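Local coordinates for extracellular solute-binding protein, family 1 (Bifidobacterium longum subsp. infantis ATCC 15697, PDB 3OMB), which probably captures a solute, likely a carbohydrate, outside the cell for an ABC-type importer, and binds a magnesium ion, at residues P333-P337 against D338-W342; Q527-Y530 against D531-K535; K135-A138 against K139-S142; E53-A56 against N57-W60. One frame throughout, in Å; residues are numbered along the deposited sequence.

Contact 1: P333-P337 against D338-W342; sequences PGVSP and DQTVW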
# COMPACT_ATOMS: atom_id res chain seq x y z
N PRO A 333 0.28 26.21 -9.54
CA PRO A 333 0.88 27.46 -9.98
C PRO A 333 2.35 27.60 -9.57
O PRO A 333 2.71 27.31 -8.43
CB PRO A 333 0.05 28.52 -9.24
CG PRO A 333 -1.27 27.93 -9.10
CD PRO A 333 -1.00 26.45 -8.85
N GLY A 334 3.18 28.01 -10.51
CA GLY A 334 4.61 28.20 -10.24
C GLY A 334 5.41 26.92 -10.38
O GLY A 334 6.64 26.95 -10.23
N VAL A 335 4.74 25.79 -10.62
CA VAL A 335 5.44 24.53 -10.69
C VAL A 335 5.49 24.04 -12.13
O VAL A 335 4.44 23.82 -12.77
CB VAL A 335 4.83 23.43 -9.75
CG1 VAL A 335 5.64 22.12 -9.84
CG2 VAL A 335 4.80 23.93 -8.30
N SER A 336 6.71 23.92 -12.66
CA SER A 336 6.89 23.54 -14.06
C SER A 336 6.55 22.06 -14.29
O SER A 336 6.61 21.26 -13.32
CB SER A 336 8.32 23.84 -14.51
OG SER A 336 9.17 22.75 -14.21
N PRO A 337 6.17 21.68 -15.54
CA PRO A 337 5.91 20.26 -15.79
C PRO A 337 7.10 19.40 -15.34
O PRO A 337 6.86 18.35 -14.76
CB PRO A 337 5.73 20.17 -17.30
CG PRO A 337 5.25 21.55 -17.69
CD PRO A 337 6.00 22.49 -16.77
N ASP A 338 8.34 19.86 -15.59
CA ASP A 338 9.58 19.16 -15.18
C ASP A 338 9.70 18.97 -13.67
O ASP A 338 10.32 18.01 -13.19
CB ASP A 338 10.85 19.90 -15.67
CG ASP A 338 11.14 19.69 -17.18
OD1 ASP A 338 10.28 19.11 -17.90
OD2 ASP A 338 12.24 20.11 -17.67
N GLN A 339 9.14 19.91 -12.91
CA GLN A 339 9.17 19.87 -11.45
C GLN A 339 7.96 19.15 -10.84
O GLN A 339 7.90 18.94 -9.62
CB GLN A 339 9.20 21.30 -10.89
CG GLN A 339 10.47 22.11 -11.17
CD GLN A 339 10.30 23.58 -10.75
OE1 GLN A 339 9.28 24.23 -11.07
NE2 GLN A 339 11.28 24.10 -10.03
N THR A 340 6.99 18.79 -11.67
CA THR A 340 5.78 18.13 -11.19
C THR A 340 6.07 16.63 -11.07
O THR A 340 6.66 16.03 -11.99
CB THR A 340 4.57 18.41 -12.11
OG1 THR A 340 4.41 19.82 -12.25
CG2 THR A 340 3.27 17.84 -11.51
N VAL A 341 5.68 16.05 -9.94
CA VAL A 341 6.04 14.68 -9.63
C VAL A 341 4.78 13.81 -9.50
O VAL A 341 3.67 14.32 -9.59
CB VAL A 341 6.90 14.62 -8.34
CG1 VAL A 341 8.21 15.42 -8.53
CG2 VAL A 341 6.08 15.17 -7.14
N TRP A 342 4.95 12.51 -9.29
CA TRP A 342 3.82 11.67 -8.94
C TRP A 342 4.24 10.72 -7.81
O TRP A 342 5.43 10.58 -7.52
CB TRP A 342 3.20 10.96 -10.17
CG TRP A 342 1.95 10.19 -9.78
CD1 TRP A 342 1.80 8.83 -9.74
CD2 TRP A 342 0.72 10.74 -9.24
NE1 TRP A 342 0.52 8.50 -9.25
CE2 TRP A 342 -0.14 9.65 -8.94
CE3 TRP A 342 0.26 12.05 -9.00
CZ2 TRP A 342 -1.42 9.84 -8.41
CZ3 TRP A 342 -1.03 12.23 -8.49
CH2 TRP A 342 -1.85 11.14 -8.21

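Contact 2: Q527-Y530 against D531-K535; sequences QKWY and DTYTK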
# COMPACT_ATOMS: atom_id res chain seq x y z
N GLN A 527 14.85 11.86 9.84
CA GLN A 527 16.12 12.23 9.18
C GLN A 527 17.26 11.28 9.57
O GLN A 527 18.08 10.90 8.73
CB GLN A 527 16.54 13.67 9.49
CG GLN A 527 17.85 14.15 8.76
CD GLN A 527 17.61 14.52 7.28
OE1 GLN A 527 16.85 15.44 6.98
NE2 GLN A 527 18.27 13.80 6.34
N LYS A 528 17.31 10.91 10.85
CA LYS A 528 18.40 10.10 11.35
C LYS A 528 18.31 8.71 10.73
O LYS A 528 19.31 8.19 10.26
CB LYS A 528 18.36 9.99 12.88
CG LYS A 528 19.38 8.97 13.45
CD LYS A 528 19.33 8.84 14.95
CE LYS A 528 18.07 8.13 15.43
NZ LYS A 528 18.12 7.89 16.94
N TRP A 529 17.12 8.12 10.75
CA TRP A 529 16.96 6.79 10.16
C TRP A 529 17.14 6.78 8.64
O TRP A 529 17.76 5.85 8.08
CB TRP A 529 15.66 6.12 10.61
CG TRP A 529 15.78 5.78 12.05
CD1 TRP A 529 15.25 6.48 13.11
CD2 TRP A 529 16.56 4.72 12.61
NE1 TRP A 529 15.63 5.89 14.30
CE2 TRP A 529 16.44 4.82 14.02
CE3 TRP A 529 17.32 3.69 12.06
CZ2 TRP A 529 17.05 3.90 14.89
CZ3 TRP A 529 17.96 2.79 12.93
CH2 TRP A 529 17.81 2.90 14.33
N TYR A 530 16.62 7.82 7.98
CA TYR A 530 16.83 8.03 6.55
C TYR A 530 18.34 8.02 6.21
O TYR A 530 18.78 7.25 5.36
CB TYR A 530 16.11 9.30 6.09
CG TYR A 530 16.45 9.80 4.71
CD1 TYR A 530 17.41 10.78 4.53
CD2 TYR A 530 15.80 9.30 3.58
CE1 TYR A 530 17.73 11.24 3.25
CE2 TYR A 530 16.11 9.77 2.31
CZ TYR A 530 17.07 10.73 2.16
OH TYR A 530 17.38 11.20 0.91
N ASP A 531 19.13 8.83 6.94
CA ASP A 531 20.58 8.89 6.77
C ASP A 531 21.26 7.58 7.09
O ASP A 531 22.16 7.17 6.38
CB ASP A 531 21.18 9.97 7.68
CG ASP A 531 20.74 11.38 7.29
OD1 ASP A 531 20.14 11.59 6.21
OD2 ASP A 531 21.00 12.30 8.10
N THR A 532 20.82 6.90 8.14
CA THR A 532 21.42 5.61 8.52
C THR A 532 21.30 4.59 7.38
O THR A 532 22.25 3.87 7.06
CB THR A 532 20.75 5.05 9.79
OG1 THR A 532 21.16 5.83 10.92
CG2 THR A 532 21.06 3.52 10.02
N TYR A 533 20.12 4.53 6.76
CA TYR A 533 19.85 3.54 5.72
C TYR A 533 20.25 3.94 4.30
O TYR A 533 20.28 3.11 3.41
CB TYR A 533 18.38 3.13 5.77
CG TYR A 533 18.07 2.22 6.95
CD1 TYR A 533 18.76 1.02 7.11
CD2 TYR A 533 17.09 2.55 7.88
CE1 TYR A 533 18.48 0.17 8.16
CE2 TYR A 533 16.79 1.69 8.96
CZ TYR A 533 17.49 0.50 9.08
OH TYR A 533 17.25 -0.38 10.11
N THR A 534 20.61 5.20 4.11
CA THR A 534 20.65 5.85 2.82
C THR A 534 21.99 6.54 2.55
O THR A 534 22.48 6.52 1.40
CB THR A 534 19.43 6.81 2.78
OG1 THR A 534 18.35 6.20 2.06
CG2 THR A 534 19.71 8.14 2.26
N LYS A 535 22.60 7.11 3.60
CA LYS A 535 23.82 7.95 3.50
C LYS A 535 25.00 7.32 4.24
O LYS A 535 25.05 6.09 4.39
CB LYS A 535 23.58 9.37 4.06
CG LYS A 535 22.67 10.27 3.22
CD LYS A 535 22.50 11.66 3.85
CE LYS A 535 21.44 12.46 3.05
NZ LYS A 535 20.95 13.73 3.66

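Contact 3: K135-A138 against K139-S142; sequences KPDA and KKMS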
# COMPACT_ATOMS: atom_id res chain seq x y z
N LYS A 135 16.30 -8.33 -5.78
CA LYS A 135 15.55 -7.19 -5.27
C LYS A 135 16.30 -6.63 -4.06
O LYS A 135 15.95 -6.92 -2.91
CB LYS A 135 14.15 -7.63 -4.82
CG LYS A 135 13.38 -8.54 -5.78
CD LYS A 135 12.82 -7.77 -6.93
CE LYS A 135 12.11 -8.68 -7.92
NZ LYS A 135 11.39 -7.81 -8.90
N PRO A 136 17.33 -5.80 -4.31
CA PRO A 136 18.10 -5.33 -3.16
C PRO A 136 17.29 -4.47 -2.19
O PRO A 136 17.71 -4.31 -1.04
CB PRO A 136 19.25 -4.52 -3.79
CG PRO A 136 19.09 -4.64 -5.27
CD PRO A 136 17.71 -5.13 -5.56
N ASP A 137 16.16 -3.93 -2.62
CA ASP A 137 15.33 -3.17 -1.67
C ASP A 137 14.63 -4.08 -0.63
O ASP A 137 14.32 -3.63 0.49
CB ASP A 137 14.34 -2.24 -2.37
CG ASP A 137 15.00 -0.94 -2.92
OD1 ASP A 137 16.26 -0.79 -2.88
OD2 ASP A 137 14.25 -0.06 -3.39
N ALA A 138 14.40 -5.35 -1.00
CA ALA A 138 13.86 -6.36 -0.08
C ALA A 138 14.88 -6.77 0.96
O ALA A 138 14.51 -7.04 2.09
CB ALA A 138 13.39 -7.58 -0.82
N LYS A 139 16.14 -6.87 0.56
CA LYS A 139 17.23 -7.09 1.52
C LYS A 139 17.27 -5.97 2.55
O LYS A 139 17.40 -6.23 3.76
CB LYS A 139 18.57 -7.16 0.79
CG LYS A 139 19.73 -7.44 1.72
CD LYS A 139 20.77 -8.27 1.01
CE LYS A 139 21.99 -7.49 0.67
NZ LYS A 139 23.10 -8.50 0.49
N LYS A 140 17.13 -4.74 2.08
CA LYS A 140 17.22 -3.59 2.95
C LYS A 140 16.02 -3.51 3.88
O LYS A 140 16.19 -3.24 5.07
CB LYS A 140 17.39 -2.32 2.13
CG LYS A 140 18.79 -2.12 1.56
CD LYS A 140 18.85 -0.73 0.92
CE LYS A 140 19.54 -0.72 -0.42
NZ LYS A 140 20.99 -0.89 -0.21
N MSE A 141 14.83 -3.77 3.35
CA MSE A 141 13.62 -3.95 4.16
C MSE A 141 13.77 -5.03 5.23
O MSE A 141 13.27 -4.88 6.36
CB MSE A 141 12.45 -4.36 3.29
CG MSE A 141 11.64 -3.25 2.76
SE MSE A 141 10.05 -4.04 1.91
CE MSE A 141 9.58 -2.48 0.87
N SER A 142 14.46 -6.10 4.89
CA SER A 142 14.56 -7.25 5.78
C SER A 142 15.66 -7.17 6.83
O SER A 142 15.63 -7.94 7.79
CB SER A 142 14.71 -8.54 4.98
OG SER A 142 13.63 -8.65 4.08

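Contact 4: E53-A56 against N57-W60; sequences EKMA and NMQW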
# COMPACT_ATOMS: atom_id res chain seq x y z
N GLU A 53 -10.29 -19.17 1.18
CA GLU A 53 -10.45 -20.56 1.56
C GLU A 53 -9.56 -20.92 2.77
O GLU A 53 -8.52 -20.28 3.02
CB GLU A 53 -10.10 -21.35 0.29
CG GLU A 53 -9.63 -22.78 0.36
CD GLU A 53 -9.78 -23.47 -1.01
OE1 GLU A 53 -8.77 -23.62 -1.75
OE2 GLU A 53 -10.94 -23.83 -1.36
N LYS A 54 -9.97 -21.91 3.55
CA LYS A 54 -9.15 -22.40 4.67
C LYS A 54 -7.90 -23.10 4.14
O LYS A 54 -7.94 -23.72 3.07
CB LYS A 54 -9.93 -23.36 5.58
CG LYS A 54 -11.13 -22.72 6.29
CD LYS A 54 -11.68 -23.65 7.40
CE LYS A 54 -12.82 -22.98 8.23
NZ LYS A 54 -14.14 -22.95 7.50
N MSE A 55 -6.80 -22.98 4.89
CA MSE A 55 -5.50 -23.60 4.55
C MSE A 55 -5.67 -25.09 4.30
O MSE A 55 -5.09 -25.64 3.37
CB MSE A 55 -4.46 -23.43 5.68
CG MSE A 55 -4.10 -21.99 6.06
SE MSE A 55 -3.63 -20.86 4.55
CE MSE A 55 -2.20 -21.94 3.79
N ALA A 56 -6.49 -25.73 5.12
CA ALA A 56 -6.73 -27.16 4.97
C ALA A 56 -7.28 -27.56 3.59
O ALA A 56 -7.06 -28.68 3.16
CB ALA A 56 -7.64 -27.69 6.11
N ASN A 57 -7.96 -26.65 2.89
CA ASN A 57 -8.52 -26.95 1.55
C ASN A 57 -7.63 -26.52 0.39
O ASN A 57 -8.03 -26.63 -0.77
CB ASN A 57 -9.90 -26.29 1.34
CG ASN A 57 -10.94 -26.77 2.32
OD1 ASN A 57 -11.62 -25.96 2.92
ND2 ASN A 57 -11.09 -28.08 2.47
N MSE A 58 -6.43 -26.03 0.68
CA MSE A 58 -5.54 -25.58 -0.37
C MSE A 58 -4.53 -26.68 -0.71
O MSE A 58 -3.75 -27.11 0.15
CB MSE A 58 -4.83 -24.28 0.03
CG MSE A 58 -5.77 -23.09 0.24
SE MSE A 58 -4.71 -21.60 0.91
CE MSE A 58 -6.05 -20.23 1.16
N GLN A 59 -4.56 -27.13 -1.96
CA GLN A 59 -3.70 -28.23 -2.38
C GLN A 59 -2.22 -27.85 -2.23
O GLN A 59 -1.40 -28.66 -1.79
CB GLN A 59 -4.05 -28.69 -3.81
CG GLN A 59 -3.22 -29.86 -4.34
CD GLN A 59 -3.35 -31.13 -3.50
OE1 GLN A 59 -4.45 -31.51 -3.08
NE2 GLN A 59 -2.24 -31.80 -3.26
N TRP A 60 -1.86 -26.61 -2.58
CA TRP A 60 -0.46 -26.21 -2.49
C TRP A 60 0.08 -26.32 -1.05
O TRP A 60 1.25 -26.58 -0.86
CB TRP A 60 -0.19 -24.81 -3.06
CG TRP A 60 -0.85 -23.69 -2.31
CD1 TRP A 60 -2.05 -23.09 -2.61
CD2 TRP A 60 -0.35 -23.02 -1.15
NE1 TRP A 60 -2.32 -22.10 -1.70
CE2 TRP A 60 -1.29 -22.03 -0.80
CE3 TRP A 60 0.81 -23.16 -0.37
CZ2 TRP A 60 -1.12 -21.19 0.31
CZ3 TRP A 60 0.98 -22.32 0.73
CH2 TRP A 60 0.00 -21.36 1.07

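Contact 1: P333-P337 against D338-W342
A tight turn in the loop between strands 324-326 and 349-350 brings Ser336 and Gln339 together, with polar groups of each residue bound to the other. Gln339 sends its amide back over the turn, and OE1 accepts the backbone N-H of Ser336, Ser336 N to Gln339 OE1 being 3.0 Å. That bond is nearly straight, 172° at the hydrogen, and it uses a lone pair in the carbonyl plane. In return Ser336 OG accepts the N-H of Gln339, Gln339 N to Ser336 OG being 3.1 Å. Ser336 OG sits between its own backbone N and carbonyl carbon (chi1 87°), which turns it toward the incoming N-H. This reciprocal pairing is a capping box, a device usual at helix N-termini and used here on a single turn at the surface. Ser336 O is gripped as well: Thr340 OG1 donates to it at 2.8 Å from above the carbonyl plane, and Gln339 N adds a weak bond. Thr340 OG1 is also hydrogen-bonded to Ser331 OG, earlier in the loop. Val335 lays CG1 across the turn, 3.6 Å from Thr340 OG1 and 3.8 Å from Gln339 CB. Thr340 is buried, its side chain touching Val329 and Gln451 of helix 436-452.

Contact 2: Q527-Y530 against D531-K535
Trp529 and Tyr533 meet one turn apart near the C-terminal end of helix 519-534, the last helix of the chain. Their side chains run alongside and point the same way, with Trp529 CE3 3.7 Å from Tyr533 CE2. Trp529 NE1 is tied to Asp475 and Tyr533 OH to Asn470 O. Tyr530 is buried too: its side chain touches Val255 of strand 254-257, and its hydroxyl is hydrogen-bonded to Val458 O, which fixes the far end of the ring. Thr534 CG2 lies over one face of this ring in a CH-pi contact, although the exact placement of the Thr534 side chain is doubtful.

The side chains are looser where Lys528 and Thr532 face solvent, coming no nearer than 4.4 Å, from Lys528 CG to Thr532 OG1. Thr532 OG1 does lie 3.1 Å from Lys528 O, but its proton may go elsewhere; Lys528 NZ finds a salt bridge with Asp475. The Gln527-Asp531-Lys535 edge is polar. Gln527 bends at chi2 (78°), bringing NE2 within 2.9 Å of Asp531 OD1, while its OE1 accepts the N-H of Val255. Lys535 NZ reaches the same carboxylate in a long salt bridge, and Gly253 O accepts from both Gln527 NE2 and Lys535 NZ. Asp531 OD1 meets Gln527 NE2 on its syn side, 28° out of the carboxylate plane, whereas the oxygen lies in the plane of the glutamine amide.

Contact 3: K135-A138 against K139-S142
The backbone winds through one short helix, 136-142, in which Lys140 N donates to Pro136 O at 3.2 Å and Met141 N to Asp137 O at 2.9 Å. The first i to i+4 bond, from Lys139 N to Lys135 O, is stretched and weak, and Lys135 O is taken chiefly by Ala138 N at 2.9 Å. Of the side chains, Ser142 bonds directly across the segments. Its hydroxyl turns back on the preceding turn and donates to Ala138 O at 2.7 Å, because OG stands anti to the carbonyl carbon of Ser142 (chi1 -56°). The backbone N of Ser142 bonds that carbonyl oxygen too, at 3.0 Å, and the two donors arrive from opposite faces of its plane. Ser142 OG also accepts the N-H of Ala153 in strand 152-155, so one buried hydroxyl joins helix to strand.

Asp137 and Lys140, both against Tyr465, cross without a salt bridge, since Asp137 OD1 and Lys140 NZ remain 5.4 Å apart. Their attraction is therefore probably modest. The aliphatic part of Lys140 rests on the preceding turn, with CG 3.6 Å from Pro136 O. Selenomethionine Met141 likewise sets CB and CG against Asp137 O, while its side chain touches Leu349 and Tyr465. Lys135 occupies the N-cap position and directs NZ to Asp428 and Glu348. Proline is common in the first turn of helices, and a serine hydroxyl bonding the carbonyl four residues back is common in alpha helices.

Contact 4: E53-A56 against N57-W60
The terminal methyl of selenomethionine Met55 touches both Met58 and Trp60: Met55 CE lies 3.5 Å from Trp60 CH2 and 3.8 Å from Met58 SE, Met58 being a selenomethionine as well. Met55 reaches them by folding at chi2 and chi3 (-50° and -56°), whereas Met58 is extended and runs past Glu53 in the opposite direction. Glu53 lies along Asn57 and Met58, its CG 3.7 Å from Asn57 CB, with the carboxylate and amide planes steeply inclined to each other at 66°.

Behind these side chains the main chain makes a 3-10 turn leading into helix 59-68, with Met58 at the N-cap position. Asn57 N donates to Lys54 O at 2.9 Å and Met58 N to Met55 O at 3.0 Å. Farther out, Met55 packs on Val46 of strand 41-48 and Trp74 of strand 71-78, and its backbone N is bonded to Glu76. Trp60 leans on Gln381 and Gln382 of helix 376-384. Met55, Met58 and Trp60 thus meet one another through methyl, selenium and ring carbon, which implies dispersion and apolar burial; Glu53 OE1 and Asn57 O, 3.3 Å apart, are both acceptors and cannot bond each other, and backbone N-H groups supply the directional bonds.

All four contacts are local turns or helix segments, spread over one chain and away from the magnesium site formed by Asp199, Asn201, Asn203, Gln205, Asp207 and Glu208. Contacts 2 and 3 are neighbours, their centres 15 Å apart and their nearest atoms about 5 Å, and Asn470 lies by both: its O accepts Tyr533 OH, while its ND2 makes a weak bond to Lys140 O. Strand 349-350, which packs on contact 3, follows the loop that holds contact 1, although the centres of these contacts are 31 Å apart. Contacts 1 and 4 have the widest separation, 49 Å between centres, on opposite sides of the chain's centre.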